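Local atomic coordinates of 5-oxoprolinase subunit C (Escherichia coli, PDB entry 5DUD), a protein that catalyses, as one subunit of 5-oxoprolinase, the ATP-dependent cleavage of 5-oxoproline to L-glutamate. Residues L32-L37 and D47-A52; F70-A75 and S111-A116; A79-N84 and Q98-K103. One frame throughout, in Å; residues are numbered along the deposited sequence.

From the N terminus, contact 1 comes first. Residues 47-52 return to the start of helix 34-44. The rest of that helix lies between the two segments, and contact 1 is complete before contact 2 opens. Contact 2 follows, pairing strands 68-74 and 110-115 within a five-stranded antiparallel sheet. Contact 3 falls between these two strands in sequence, so its smaller loop lies within the larger one. It pairs strands 80-81 and 99-102 of a second antiparallel sheet. Contacts 1 and 2 touch where Asp33 and Ala36 meet Tyr112 and Thr73. Between contacts 2 and 3, Phe70, Leu72 and Leu113 meet Ala79, Leu81 and Leu100 in the apolar layer between the sheets.

Contact 1: L32-L37 and D47-A52; sequences LDMPAL and DANAPA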
loop_
_atom_site.group_PDB
_atom_site.type_symbol
_atom_site.label_atom_id
_atom_site.label_comp_id
_atom_site.label_asym_id
_atom_site.label_seq_id
_atom_site.Cartn_x
_atom_site.Cartn_y
_atom_site.Cartn_z
ATOM N N LEU A 32 5.227 3.179 9.078
ATOM C CA LEU A 32 6.336 3.187 8.118
ATOM C C LEU A 32 7.558 2.551 8.794
ATOM O O LEU A 32 8.191 1.662 8.225
ATOM C CB LEU A 32 6.634 4.625 7.636
ATOM C CG LEU A 32 6.143 5.011 6.230
ATOM C CD1 LEU A 32 4.719 4.543 5.974
ATOM C CD2 LEU A 32 6.241 6.508 6.020
ATOM N N ASP A 33 7.821 2.953 10.046
ATOM C CA ASP A 33 8.858 2.371 10.890
ATOM C C ASP A 33 8.161 1.330 11.773
ATOM O O ASP A 33 7.802 1.613 12.915
ATOM C CB ASP A 33 9.570 3.470 11.706
ATOM C CG ASP A 33 10.896 3.057 12.316
ATOM O OD1 ASP A 33 10.952 1.979 12.944
ATOM O OD2 ASP A 33 11.862 3.842 12.220
ATOM N N MET A 34 7.913 0.137 11.210
ATOM C CA MET A 34 7.241 -0.941 11.944
ATOM C C MET A 34 8.000 -1.312 13.223
ATOM O O MET A 34 7.341 -1.449 14.249
ATOM C CB MET A 34 7.029 -2.195 11.066
ATOM C CG MET A 34 5.741 -2.192 10.251
ATOM S SD MET A 34 4.200 -1.967 11.188
ATOM C CE MET A 34 4.464 -3.093 12.500
ATOM N N PRO A 35 9.351 -1.426 13.215
ATOM C CA PRO A 35 10.087 -1.743 14.455
ATOM C C PRO A 35 9.920 -0.709 15.573
ATOM O O PRO A 35 9.973 -1.094 16.736
ATOM C CB PRO A 35 11.548 -1.788 13.988
ATOM C CG PRO A 35 11.473 -2.103 12.548
ATOM C CD PRO A 35 10.278 -1.340 12.072
ATOM N N ALA A 36 9.706 0.583 15.241
ATOM C CA ALA A 36 9.513 1.628 16.255
ATOM C C ALA A 36 8.172 1.460 16.994
ATOM O O ALA A 36 8.162 1.474 18.223
ATOM C CB ALA A 36 9.591 3.007 15.633
ATOM N N LEU A 37 7.060 1.283 16.261
ATOM C CA LEU A 37 5.724 1.062 16.834
ATOM C C LEU A 37 5.663 -0.246 17.658
ATOM O O LEU A 37 5.032 -0.274 18.721
ATOM C CB LEU A 37 4.691 1.018 15.684
ATOM C CG LEU A 37 3.236 0.742 16.074
ATOM C CD1 LEU A 37 2.280 1.654 15.342
ATOM C CD2 LEU A 37 2.841 -0.702 15.780
ATOM N N ASP A 47 -0.183 -5.766 22.558
ATOM C CA ASP A 47 0.284 -6.644 21.479
ATOM C C ASP A 47 1.154 -5.793 20.544
ATOM O O ASP A 47 0.821 -4.632 20.335
ATOM C CB ASP A 47 -0.911 -7.273 20.739
ATOM C CG ASP A 47 -0.493 -8.212 19.625
ATOM O OD1 ASP A 47 0.261 -9.169 19.907
ATOM O OD2 ASP A 47 -0.906 -7.979 18.469
ATOM N N ALA A 48 2.276 -6.327 20.029
ATOM C CA ALA A 48 3.235 -5.575 19.200
ATOM C C ALA A 48 2.581 -4.771 18.043
ATOM O O ALA A 48 3.035 -3.672 17.739
ATOM C CB ALA A 48 4.277 -6.526 18.638
ATOM N N ASN A 49 1.489 -5.287 17.458
ATOM C CA ASN A 49 0.745 -4.626 16.374
ATOM C C ASN A 49 -0.449 -3.779 16.887
ATOM O O ASN A 49 -1.308 -3.387 16.095
ATOM C CB ASN A 49 0.246 -5.709 15.415
ATOM C CG ASN A 49 1.382 -6.407 14.698
ATOM O OD1 ASN A 49 2.109 -5.786 13.918
ATOM N ND2 ASN A 49 1.629 -7.675 15.009
ATOM N N ALA A 50 -0.490 -3.442 18.185
ATOM C CA ALA A 50 -1.601 -2.659 18.737
ATOM C C ALA A 50 -1.607 -1.229 18.157
ATOM O O ALA A 50 -0.568 -0.757 17.688
ATOM C CB ALA A 50 -1.515 -2.617 20.254
ATOM N N PRO A 51 -2.758 -0.521 18.161
ATOM C CA PRO A 51 -2.779 0.833 17.575
ATOM C C PRO A 51 -1.988 1.869 18.383
ATOM O O PRO A 51 -2.211 2.017 19.584
ATOM C CB PRO A 51 -4.271 1.199 17.523
ATOM C CG PRO A 51 -5.017 0.003 17.962
ATOM C CD PRO A 51 -4.090 -0.920 18.657
ATOM N N ALA A 52 -1.065 2.583 17.708
ATOM C CA ALA A 52 -0.237 3.642 18.299
ATOM C C ALA A 52 -0.163 4.841 17.346
ATOM O O ALA A 52 -0.264 4.664 16.135
ATOM C CB ALA A 52 1.160 3.113 18.595
#
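Ala48 meets Leu37 through its backbone. Its carbonyl O lies 3.6 Å from Leu37 CD2, and the same oxygen accepts a hydrogen bond from Asn41 ND2, one turn further along the helix. Ala48 sits in a type I beta turn that runs from Asp47 to Ala50 and is closed by Ala50 N bonding to Asp47 O.

Asn49 meets the first turn of the helix. Its OD1 lies 3.8 Å from Met34 CE, and the two side chains cross at about a right angle. Met34 bends twice, and chi3 of -46° brings the terminal methyl over to the amide oxygen. A weak bond from Arg38 NH2 also reaches OD1.

Ala50 again offers its carbonyl. Ala50 O is 3.9 Å from Leu37 CD2, which therefore touches two backbone oxygens of the turn. Ala52 then gives the apolar part of the contact, with its CB 3.7 Å from Leu37 CD1. Leu37 CG is anti to the backbone N (chi1 178°) and itself comes within 4.0 Å of Ala52 CB. An alanine in place of Leu37 would probably open a gap between helix and turn and leave Ala52 CB without its apolar partner here.

Asp33 is the N-cap of the helix, and its OD1 accepts from Ala36 N at 3.0 Å. Its OD2 is held by Gln271 and Trp170. The arrangement is a helix-turn-strand connection: helix 34-44 packs on an antiparallel sheet of the carboxyltransferase-type domain, and the chain turns back to enter it as strand 52-56.

Contact 2: F70-A75 and S111-A116; sequences FALTGA and SYLAVA
Ala71 and Ala114 form a hydrogen-bonded pair of neighbouring antiparallel strands in a five-stranded sheet. Ala71 N reaches Ala114 O at 3.1 Å, and Ala114 N bonds back to Ala71 O. Thr73 and Tyr112 form the next such pair, with Tyr112 N bonded to Thr73 O at 3.1 Å.

Phe70, Leu72 and Leu113 share one face. Leu113 CD1 meets the edge of the Phe70 ring at CD2, 3.8 Å away, and lies 3.9 Å from Leu72 CD2. The same methyl, Leu113 CD1, comes within 3.5 Å of the backbone oxygen Ala71 O. Leu100, from the other sheet, packs against all three side chains.

Thr73 and Tyr112 share the opposite face with the two alanines, under helix 34-44. Thr73 OG1 lies 3.5 Å from Tyr112 CB, and the two side chains cross at about a right angle. The hydroxyl's hydrogen bond goes to Ala36 O of the helix. Tyr112 CG is anti to the carbonyl carbon (chi1 -60°), and the ring edge comes near Gly74 CA. At the far end of the ring, Tyr112 OH is hydrogen-bonded to both Asp33 N and Glu54 OE2.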
loop_
_atom_site.group_PDB
_atom_site.type_symbol
_atom_site.label_atom_id
_atom_site.label_comp_id
_atom_site.label_asym_id
_atom_site.label_seq_id
_atom_site.Cartn_x
_atom_site.Cartn_y
_atom_site.Cartn_z
ATOM N N PHE A 70 3.097 4.836 29.503
ATOM C CA PHE A 70 3.287 5.259 28.114
ATOM C C PHE A 70 4.747 5.073 27.679
ATOM O O PHE A 70 5.607 4.758 28.503
ATOM C CB PHE A 70 2.841 6.721 27.917
ATOM C CG PHE A 70 3.885 7.780 28.191
ATOM C CD1 PHE A 70 4.177 8.172 29.488
ATOM C CD2 PHE A 70 4.541 8.418 27.147
ATOM C CE1 PHE A 70 5.118 9.170 29.737
ATOM C CE2 PHE A 70 5.494 9.404 27.399
ATOM C CZ PHE A 70 5.777 9.772 28.691
ATOM N N ALA A 71 5.008 5.264 26.386
ATOM C CA ALA A 71 6.351 5.121 25.829
ATOM C C ALA A 71 6.487 5.880 24.511
ATOM O O ALA A 71 5.498 6.053 23.798
ATOM C CB ALA A 71 6.669 3.647 25.618
ATOM N N LEU A 72 7.714 6.333 24.194
ATOM C CA LEU A 72 8.036 7.052 22.954
ATOM C C LEU A 72 9.166 6.335 22.205
ATOM O O LEU A 72 10.107 5.868 22.841
ATOM C CB LEU A 72 8.451 8.497 23.256
ATOM C CG LEU A 72 7.356 9.523 23.543
ATOM C CD1 LEU A 72 7.965 10.773 24.163
ATOM C CD2 LEU A 72 6.582 9.889 22.275
ATOM N N THR A 73 9.047 6.195 20.872
ATOM C CA THR A 73 10.052 5.543 20.016
ATOM C C THR A 73 10.210 6.380 18.729
ATOM O O THR A 73 9.631 7.463 18.626
ATOM C CB THR A 73 9.652 4.077 19.719
ATOM O OG1 THR A 73 8.292 4.059 19.314
ATOM C CG2 THR A 73 9.874 3.136 20.909
ATOM N N GLY A 74 11.011 5.893 17.776
ATOM C CA GLY A 74 11.257 6.573 16.507
ATOM C C GLY A 74 12.269 7.696 16.639
ATOM O O GLY A 74 13.258 7.547 17.360
ATOM N N ALA A 75 12.029 8.832 15.960
ATOM C CA ALA A 75 12.931 9.986 16.006
ATOM C C ALA A 75 12.813 10.724 17.344
ATOM O O ALA A 75 11.702 10.984 17.803
ATOM C CB ALA A 75 12.619 10.937 14.864
ATOM N N SER A 111 8.050 9.813 14.615
ATOM C CA SER A 111 8.063 9.434 16.032
ATOM C C SER A 111 6.754 8.729 16.380
ATOM O O SER A 111 5.722 9.052 15.798
ATOM C CB SER A 111 8.251 10.676 16.904
ATOM O OG SER A 111 8.562 10.360 18.254
ATOM N N TYR A 112 6.790 7.768 17.317
ATOM C CA TYR A 112 5.594 7.005 17.695
ATOM C C TYR A 112 5.285 7.152 19.185
ATOM O O TYR A 112 6.201 7.270 19.991
ATOM C CB TYR A 112 5.759 5.524 17.314
ATOM C CG TYR A 112 5.972 5.347 15.829
ATOM C CD1 TYR A 112 7.213 5.592 15.252
ATOM C CD2 TYR A 112 4.910 5.053 14.983
ATOM C CE1 TYR A 112 7.391 5.546 13.874
ATOM C CE2 TYR A 112 5.083 4.972 13.604
ATOM C CZ TYR A 112 6.328 5.220 13.052
ATOM O OH TYR A 112 6.531 5.137 11.695
ATOM N N LEU A 113 3.985 7.157 19.537
ATOM C CA LEU A 113 3.509 7.293 20.911
ATOM C C LEU A 113 2.459 6.212 21.216
ATOM O O LEU A 113 1.370 6.235 20.644
ATOM C CB LEU A 113 2.922 8.704 21.121
ATOM C CG LEU A 113 2.239 8.981 22.464
ATOM C CD1 LEU A 113 3.167 8.683 23.626
ATOM C CD2 LEU A 113 1.764 10.408 22.547
ATOM N N ALA A 114 2.792 5.283 22.131
ATOM C CA ALA A 114 1.912 4.190 22.543
ATOM C C ALA A 114 1.568 4.295 24.027
ATOM O O ALA A 114 2.417 4.679 24.832
ATOM C CB ALA A 114 2.582 2.859 22.266
ATOM N N VAL A 115 0.333 3.935 24.381
ATOM C CA VAL A 115 -0.153 3.979 25.764
ATOM C C VAL A 115 -0.667 2.588 26.148
ATOM O O VAL A 115 -1.027 1.807 25.269
ATOM C CB VAL A 115 -1.225 5.084 25.965
ATOM C CG1 VAL A 115 -0.728 6.428 25.442
ATOM C CG2 VAL A 115 -2.558 4.714 25.321
ATOM N N ALA A 116 -0.708 2.289 27.458
ATOM C CA ALA A 116 -1.158 0.988 27.982
ATOM C C ALA A 116 -2.650 0.756 27.721
ATOM O O ALA A 116 -3.473 1.604 28.062
ATOM C CB ALA A 116 -0.880 0.903 29.471
#

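Contact 3: A79-N84 and Q98-K103; sequences ARLDDN and QRLTLK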
loop_
_atom_site.group_PDB
_atom_site.type_symbol
_atom_site.label_atom_id
_atom_site.label_comp_id
_atom_site.label_asym_id
_atom_site.label_seq_id
_atom_site.Cartn_x
_atom_site.Cartn_y
_atom_site.Cartn_z
ATOM N N ALA A 79 11.210 15.109 24.021
ATOM C CA ALA A 79 9.904 15.183 24.673
ATOM C C ALA A 79 10.028 15.660 26.108
ATOM O O ALA A 79 10.902 15.190 26.834
ATOM C CB ALA A 79 9.217 13.830 24.639
ATOM N N ARG A 80 9.180 16.624 26.497
ATOM C CA ARG A 80 9.136 17.167 27.852
ATOM C C ARG A 80 7.761 16.873 28.440
ATOM O O ARG A 80 6.754 17.239 27.830
ATOM C CB ARG A 80 9.446 18.687 27.879
ATOM C CG ARG A 80 10.774 19.022 28.562
ATOM C CD ARG A 80 10.947 20.508 28.799
ATOM N NE ARG A 80 12.230 20.806 29.443
ATOM C CZ ARG A 80 12.479 20.761 30.753
ATOM N NH1 ARG A 80 11.517 20.427 31.612
ATOM N NH2 ARG A 80 13.689 21.052 31.216
ATOM N N LEU A 81 7.726 16.163 29.589
ATOM C CA LEU A 81 6.505 15.820 30.326
ATOM C C LEU A 81 6.364 16.736 31.551
ATOM O O LEU A 81 6.952 16.468 32.600
ATOM C CB LEU A 81 6.538 14.337 30.752
ATOM C CG LEU A 81 5.313 13.784 31.522
ATOM C CD1 LEU A 81 4.068 13.756 30.648
ATOM C CD2 LEU A 81 5.574 12.369 32.047
ATOM N N ASP A 82 5.577 17.814 31.397
ATOM C CA ASP A 82 5.295 18.831 32.417
ATOM C C ASP A 82 6.589 19.557 32.869
ATOM O O ASP A 82 6.890 20.608 32.301
ATOM C CB ASP A 82 4.507 18.254 33.630
ATOM C CG ASP A 82 2.985 18.430 33.619
ATOM O OD1 ASP A 82 2.404 18.607 32.517
ATOM O OD2 ASP A 82 2.370 18.334 34.702
ATOM N N ASP A 83 7.349 19.025 33.863
ATOM C CA ASP A 83 8.560 19.679 34.393
ATOM C C ASP A 83 9.808 18.773 34.315
ATOM O O ASP A 83 10.803 19.041 34.996
ATOM C CB ASP A 83 8.328 20.149 35.852
ATOM C CG ASP A 83 8.021 19.064 36.867
ATOM O OD1 ASP A 83 6.854 18.619 36.922
ATOM O OD2 ASP A 83 8.946 18.664 37.607
ATOM N N ASN A 84 9.772 17.732 33.466
ATOM C CA ASN A 84 10.891 16.804 33.284
ATOM C C ASN A 84 11.067 16.472 31.813
ATOM O O ASN A 84 10.099 16.518 31.054
ATOM C CB ASN A 84 10.659 15.507 34.072
ATOM C CG ASN A 84 10.261 15.709 35.518
ATOM O OD1 ASN A 84 9.189 15.283 35.951
ATOM N ND2 ASN A 84 11.105 16.378 36.292
ATOM N N GLN A 98 -1.412 15.590 32.899
ATOM C CA GLN A 98 -0.040 15.916 32.490
ATOM C C GLN A 98 0.051 16.024 30.975
ATOM O O GLN A 98 -0.498 15.176 30.279
ATOM C CB GLN A 98 0.938 14.841 32.988
ATOM C CG GLN A 98 0.816 14.511 34.470
ATOM C CD GLN A 98 2.068 13.847 34.987
ATOM O OE1 GLN A 98 2.140 12.621 35.123
ATOM N NE2 GLN A 98 3.096 14.640 35.252
ATOM N N ARG A 99 0.740 17.057 30.467
ATOM C CA ARG A 99 0.946 17.252 29.030
ATOM C C ARG A 99 2.316 16.750 28.630
ATOM O O ARG A 99 3.264 16.933 29.392
ATOM C CB ARG A 99 0.826 18.733 28.657
ATOM C CG ARG A 99 -0.567 19.303 28.842
ATOM C CD ARG A 99 -0.660 20.688 28.234
ATOM N NE ARG A 99 -2.040 21.167 28.143
ATOM C CZ ARG A 99 -2.431 22.247 27.466
ATOM N NH1 ARG A 99 -1.544 22.982 26.798
ATOM N NH2 ARG A 99 -3.712 22.596 27.443
ATOM N N LEU A 100 2.415 16.129 27.437
ATOM C CA LEU A 100 3.660 15.614 26.847
ATOM C C LEU A 100 3.972 16.468 25.622
ATOM O O LEU A 100 3.272 16.366 24.620
ATOM C CB LEU A 100 3.480 14.132 26.468
ATOM C CG LEU A 100 4.669 13.425 25.817
ATOM C CD1 LEU A 100 5.737 13.092 26.842
ATOM C CD2 LEU A 100 4.204 12.173 25.105
ATOM N N THR A 101 5.036 17.274 25.671
ATOM C CA THR A 101 5.333 18.216 24.593
ATOM C C THR A 101 6.515 17.817 23.708
ATOM O O THR A 101 7.669 18.040 24.074
ATOM C CB THR A 101 5.582 19.602 25.198
ATOM O OG1 THR A 101 6.752 19.562 26.021
ATOM C CG2 THR A 101 4.400 20.090 26.024
ATOM N N LEU A 102 6.226 17.318 22.500
ATOM C CA LEU A 102 7.276 16.994 21.528
ATOM C C LEU A 102 7.572 18.225 20.657
ATOM O O LEU A 102 6.652 18.972 20.340
ATOM C CB LEU A 102 6.873 15.807 20.645
ATOM C CG LEU A 102 7.035 14.422 21.264
ATOM C CD1 LEU A 102 6.262 14.285 22.551
ATOM C CD2 LEU A 102 6.593 13.347 20.290
ATOM N N LYS A 103 8.841 18.439 20.279
ATOM C CA LYS A 103 9.254 19.575 19.439
ATOM C C LYS A 103 9.726 19.056 18.063
ATOM O O LYS A 103 9.631 17.858 17.824
ATOM C CB LYS A 103 10.351 20.381 20.166
#
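Arg80 and Thr101 carry most of the hydrogen bonding. Arg80 O takes two donors: Thr101 N at 2.8 Å and Thr101 OG1 at 2.9 Å. They come from opposite faces of the carbonyl plane. Thr101 chi1 of 64° sets OG1 between its own backbone N and carbonyl carbon, where it reaches the same oxygen as the N-H. Arg80 N completes the pair by bonding to Thr101 O. Asp82 OD1 accepts from Arg99 N at 3.1 Å, from above the carboxylate plane.

Asp82 and Gln98 cross at about a right angle. Asp82 OD2 lies 3.8 Å from Gln98 NE2, with carboxylate and amide planes 80° apart. Gln98 OE1 bonds to Lys95 N. Arg99 NE forms a salt bridge with Glu63 of the adjoining strand 60-64.

The apolar contacts lie on the face that carries Leu81 and Leu100. Ala79 CB packs on Leu102 CD1 at 3.6 Å. Leu100 CD1 lies 4.2 Å from both Ala79 CB and Leu81 CB. Phe70 and Leu72 of the other sheet cover this face.

Strands 80-81 and 99-102 are thus antiparallel neighbours in a sheet, and the two-residue hairpin 81-84 then leads to the edge strand 84-85.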